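Local coordinates for glycosylation Associate Protein 2 (Streptococcus agalactiae serotype V, PDB 6OYC) that probably acts, in complex with its Gap1 and Gap3 partners, in the glycosylation and export of serine-rich repeat adhesins through the accessory Sec system, at residues Y176-F189 with Q228-V242. Numbering follows the deposited sequence.
Sequences YNIPFSSDFYNELF and QLISLESDISGSLAV
Two strand-to-strand connections of a beta sandwich pair with each other here: strands 178-180 and 238-242 run antiparallel in one sheet, strands 185-189 and 230-232 in the other, and the loops 181-184 and 233-237 cross between the sheets side by side. In the first pair Ile178 and Leu240 exchange both backbone bonds, as do Phe180 and Gly238. Leu240 O takes a further bond from Asn177 ND2 at 3.0 Å; this donor stands above the carbonyl plane, whereas Ile178 N lies in it, on a lone pair. In the second pair Asn186 N reaches Leu232 O at 2.7 Å, and Leu188 pairs with Ile230.

Between the sheets lies the hydrophobic interior of the sandwich. The ring of Phe180, with CG anti to the backbone N (chi1 -177°), reaches in between strand 230-232, loop 233-237 and Leu240: CE2 meets Leu232 CB edge-on at 3.8 Å, CD2 touches Leu240 CD2 at 3.6 Å, and Ile236 O and Ser234 N border the rim. Over the centre of one ring face sits Asn186 ND2, 3.2 Å above the plane. That amide is fixed by two nearly straight bonds to the backbone of Ser181: its OD1 accepts from Ser181 N, and ND2 donates to Ser181 O at 3.0 Å. Leu188 and Leu240 tie the sheets together tip to tip, CD1 to CD1 at 4.0 Å; strand 198-208 adds Ile204 against both.

Near the start of strand 185-189, the Tyr185 ring crosses the Glu233 side chain at a slant, CD2 to CB 3.7 Å, with ring and carboxylate planes nearly perpendicular (89°), and Glu233 turns its carboxylate to Arg120 and Lys124 of helix 115-125. On the face of Glu187 and Ser231, a water bridges Glu187 OE2 and Ser231 OG; another links Ser182 O to Asp235 OD2, which also pairs with Lys124.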
# COMPACT_ATOMS: atom_id res chain seq x y z
N TYR B 176 -16.52 18.74 -1.11
CA TYR B 176 -17.19 17.56 -0.59
C TYR B 176 -16.71 17.18 0.80
O TYR B 176 -15.66 17.62 1.27
CB TYR B 176 -17.01 16.37 -1.55
CG TYR B 176 -17.80 16.58 -2.81
CD1 TYR B 176 -19.15 16.29 -2.85
CD2 TYR B 176 -17.20 17.13 -3.94
CE1 TYR B 176 -19.89 16.50 -4.00
CE2 TYR B 176 -17.93 17.34 -5.09
CZ TYR B 176 -19.27 17.04 -5.12
OH TYR B 176 -20.00 17.26 -6.28
N ASN B 177 -17.49 16.34 1.46
CA ASN B 177 -17.16 15.90 2.80
C ASN B 177 -16.53 14.51 2.77
O ASN B 177 -16.80 13.70 1.88
CB ASN B 177 -18.41 15.90 3.69
CG ASN B 177 -19.02 17.29 3.79
OD1 ASN B 177 -20.15 17.52 3.34
ND2 ASN B 177 -18.27 18.23 4.35
N ILE B 178 -15.70 14.25 3.77
CA ILE B 178 -14.96 13.01 3.91
C ILE B 178 -15.59 12.21 5.03
O ILE B 178 -15.64 12.69 6.17
CB ILE B 178 -13.48 13.29 4.22
CG1 ILE B 178 -12.87 14.16 3.13
CG2 ILE B 178 -12.72 11.99 4.32
CD1 ILE B 178 -11.45 14.57 3.42
N PRO B 179 -16.09 11.00 4.77
CA PRO B 179 -16.63 10.16 5.84
C PRO B 179 -15.62 9.98 6.96
O PRO B 179 -14.46 9.67 6.73
CB PRO B 179 -16.93 8.83 5.14
CG PRO B 179 -17.00 9.17 3.66
CD PRO B 179 -16.02 10.29 3.48
N PHE B 180 -16.08 10.19 8.18
CA PHE B 180 -15.24 10.08 9.36
C PHE B 180 -15.81 8.99 10.25
O PHE B 180 -16.96 9.09 10.68
CB PHE B 180 -15.18 11.42 10.11
CG PHE B 180 -14.27 11.42 11.30
CD1 PHE B 180 -14.70 10.91 12.52
CD2 PHE B 180 -12.99 11.94 11.19
CE1 PHE B 180 -13.86 10.92 13.61
CE2 PHE B 180 -12.15 11.96 12.29
CZ PHE B 180 -12.59 11.45 13.50
N SER B 181 -15.01 7.97 10.52
CA SER B 181 -15.47 6.84 11.30
C SER B 181 -15.10 7.01 12.77
O SER B 181 -14.06 7.58 13.11
CB SER B 181 -14.86 5.55 10.76
OG SER B 181 -15.10 4.45 11.62
N SER B 182 -15.96 6.50 13.63
CA SER B 182 -15.64 6.43 15.04
C SER B 182 -14.93 5.13 15.41
O SER B 182 -14.48 4.99 16.55
CB SER B 182 -16.91 6.59 15.88
OG SER B 182 -17.93 5.76 15.37
N ASP B 183 -14.78 4.19 14.47
CA ASP B 183 -14.28 2.86 14.79
C ASP B 183 -12.82 2.62 14.42
O ASP B 183 -12.24 1.65 14.92
CB ASP B 183 -15.14 1.80 14.12
CG ASP B 183 -16.56 1.84 14.61
OD1 ASP B 183 -16.79 1.93 15.83
OD2 ASP B 183 -17.45 1.80 13.76
N PHE B 184 -12.21 3.46 13.59
CA PHE B 184 -10.79 3.36 13.28
C PHE B 184 -10.20 4.76 13.14
O PHE B 184 -10.91 5.76 13.24
CB PHE B 184 -10.54 2.52 12.01
CG PHE B 184 -11.52 2.78 10.88
CD1 PHE B 184 -11.40 3.91 10.09
CD2 PHE B 184 -12.54 1.88 10.61
CE1 PHE B 184 -12.29 4.14 9.03
CE2 PHE B 184 -13.42 2.10 9.57
CZ PHE B 184 -13.30 3.23 8.78
N TYR B 185 -8.89 4.82 12.94
CA TYR B 185 -8.24 6.09 12.68
C TYR B 185 -8.62 6.58 11.29
O TYR B 185 -8.82 5.79 10.36
CB TYR B 185 -6.72 5.95 12.78
CG TYR B 185 -6.26 5.59 14.16
CD1 TYR B 185 -6.20 4.26 14.57
CD2 TYR B 185 -5.93 6.58 15.07
CE1 TYR B 185 -5.79 3.93 15.86
CE2 TYR B 185 -5.53 6.27 16.36
CZ TYR B 185 -5.46 4.94 16.74
OH TYR B 185 -5.04 4.63 18.01
N ASN B 186 -8.73 7.90 11.16
CA ASN B 186 -9.03 8.54 9.88
C ASN B 186 -7.77 9.24 9.42
O ASN B 186 -7.35 10.23 10.03
CB ASN B 186 -10.20 9.50 10.01
CG ASN B 186 -11.46 8.81 10.47
OD1 ASN B 186 -12.23 8.31 9.65
ND2 ASN B 186 -11.66 8.74 11.79
N GLU B 187 -7.16 8.70 8.37
CA GLU B 187 -5.91 9.21 7.86
C GLU B 187 -6.17 10.23 6.77
O GLU B 187 -7.03 10.04 5.92
CB GLU B 187 -5.05 8.07 7.31
CG GLU B 187 -4.31 7.31 8.38
CD GLU B 187 -3.36 6.23 7.82
OE1 GLU B 187 -3.41 5.91 6.61
OE2 GLU B 187 -2.55 5.71 8.62
N LEU B 188 -5.41 11.31 6.80
CA LEU B 188 -5.38 12.29 5.74
C LEU B 188 -3.93 12.50 5.34
O LEU B 188 -3.05 12.51 6.20
CB LEU B 188 -6.00 13.62 6.20
CG LEU B 188 -7.44 13.51 6.73
CD1 LEU B 188 -7.87 14.77 7.46
CD2 LEU B 188 -8.38 13.20 5.59
N PHE B 189 -3.68 12.70 4.04
CA PHE B 189 -2.36 13.16 3.60
C PHE B 189 -2.50 14.03 2.36
O PHE B 189 -3.05 13.58 1.34
CB PHE B 189 -1.42 11.99 3.32
CG PHE B 189 -0.11 12.43 2.75
CD1 PHE B 189 0.74 13.23 3.50
CD2 PHE B 189 0.25 12.09 1.46
CE1 PHE B 189 1.93 13.67 2.99
CE2 PHE B 189 1.45 12.53 0.94
CZ PHE B 189 2.29 13.33 1.70
N GLN B 228 3.37 15.59 6.81
CA GLN B 228 3.27 14.29 7.46
C GLN B 228 1.86 13.76 7.34
O GLN B 228 0.90 14.50 7.13
CB GLN B 228 3.67 14.39 8.94
CG GLN B 228 5.10 14.84 9.19
CD GLN B 228 6.11 14.08 8.32
OE1 GLN B 228 5.92 12.89 8.02
NE2 GLN B 228 7.17 14.77 7.91
N LEU B 229 1.75 12.45 7.50
CA LEU B 229 0.46 11.82 7.69
C LEU B 229 -0.30 12.49 8.84
O LEU B 229 0.27 12.85 9.87
CB LEU B 229 0.66 10.33 7.96
CG LEU B 229 -0.41 9.40 7.42
CD1 LEU B 229 -0.44 9.45 5.89
CD2 LEU B 229 -0.13 7.99 7.91
N ILE B 230 -1.60 12.67 8.66
CA ILE B 230 -2.48 13.16 9.71
C ILE B 230 -3.38 12.01 10.12
O ILE B 230 -3.99 11.36 9.27
CB ILE B 230 -3.30 14.37 9.23
CG1 ILE B 230 -2.37 15.54 8.90
CG2 ILE B 230 -4.35 14.77 10.25
CD1 ILE B 230 -3.11 16.71 8.22
N SER B 231 -3.47 11.76 11.42
CA SER B 231 -4.20 10.60 11.93
C SER B 231 -5.19 11.08 12.97
O SER B 231 -4.79 11.47 14.08
CB SER B 231 -3.26 9.54 12.50
OG SER B 231 -3.99 8.43 12.99
N LEU B 232 -6.47 11.05 12.62
CA LEU B 232 -7.54 11.62 13.43
C LEU B 232 -8.42 10.51 13.98
O LEU B 232 -8.78 9.57 13.28
CB LEU B 232 -8.42 12.55 12.61
CG LEU B 232 -7.68 13.73 11.98
CD1 LEU B 232 -8.68 14.68 11.31
CD2 LEU B 232 -6.90 14.41 13.08
N GLU B 233 -8.85 10.69 15.21
CA GLU B 233 -9.61 9.65 15.86
C GLU B 233 -10.54 10.31 16.85
O GLU B 233 -10.11 11.16 17.64
CB GLU B 233 -8.64 8.68 16.54
CG GLU B 233 -9.25 7.67 17.40
CD GLU B 233 -9.34 8.10 18.84
OE1 GLU B 233 -8.30 8.32 19.49
OE2 GLU B 233 -10.48 8.14 19.32
N SER B 234 -11.82 9.95 16.79
CA SER B 234 -12.78 10.44 17.77
C SER B 234 -13.91 9.44 17.86
O SER B 234 -14.18 8.70 16.91
CB SER B 234 -13.34 11.82 17.40
OG SER B 234 -14.50 12.11 18.15
N ASP B 235 -14.60 9.43 18.99
CA ASP B 235 -15.72 8.51 19.09
C ASP B 235 -17.01 9.07 18.51
O ASP B 235 -18.03 8.38 18.51
CB ASP B 235 -15.93 8.06 20.53
CG ASP B 235 -14.74 7.23 21.06
OD1 ASP B 235 -14.49 7.25 22.28
OD2 ASP B 235 -14.07 6.55 20.24
N ILE B 236 -16.97 10.27 17.94
CA ILE B 236 -18.10 10.84 17.23
C ILE B 236 -18.00 10.47 15.76
O ILE B 236 -16.94 10.61 15.15
CB ILE B 236 -18.14 12.36 17.40
CG1 ILE B 236 -18.44 12.72 18.86
CG2 ILE B 236 -19.15 12.96 16.47
CD1 ILE B 236 -17.70 13.97 19.36
N SER B 237 -19.10 10.00 15.20
CA SER B 237 -19.18 9.68 13.79
C SER B 237 -19.78 10.86 13.00
O SER B 237 -20.70 11.53 13.47
CB SER B 237 -20.03 8.42 13.62
OG SER B 237 -19.87 7.86 12.34
N GLY B 238 -19.25 11.10 11.80
CA GLY B 238 -19.77 12.15 10.94
C GLY B 238 -19.04 12.30 9.62
O GLY B 238 -18.69 11.30 8.99
N SER B 239 -18.82 13.54 9.18
CA SER B 239 -17.99 13.75 8.00
C SER B 239 -17.20 15.04 8.18
O SER B 239 -17.51 15.87 9.04
CB SER B 239 -18.82 13.81 6.72
OG SER B 239 -19.81 14.81 6.77
N LEU B 240 -16.16 15.17 7.37
CA LEU B 240 -15.20 16.26 7.49
C LEU B 240 -15.44 17.31 6.42
O LEU B 240 -15.67 16.97 5.25
CB LEU B 240 -13.77 15.75 7.36
CG LEU B 240 -13.28 14.73 8.37
CD1 LEU B 240 -11.80 14.43 8.09
CD2 LEU B 240 -13.50 15.27 9.79
N ALA B 241 -15.36 18.57 6.81
CA ALA B 241 -15.18 19.68 5.88
C ALA B 241 -13.75 20.20 6.00
O ALA B 241 -13.22 20.34 7.11
CB ALA B 241 -16.17 20.81 6.17
N VAL B 242 -13.12 20.47 4.86
CA VAL B 242 -11.70 20.81 4.82
C VAL B 242 -11.54 22.17 4.19
O VAL B 242 -12.07 22.41 3.10
CB VAL B 242 -10.89 19.76 4.04
CG1 VAL B 242 -9.41 20.16 3.97
CG2 VAL B 242 -11.03 18.41 4.70
O HOH W 1 -14.64 19.97 2.67
O HOH W 2 -12.29 7.16 15.17
O HOH W 3 -18.50 5.70 12.43
O HOH W 4 -15.65 4.25 19.11
O HOH W 5 -3.62 6.02 11.41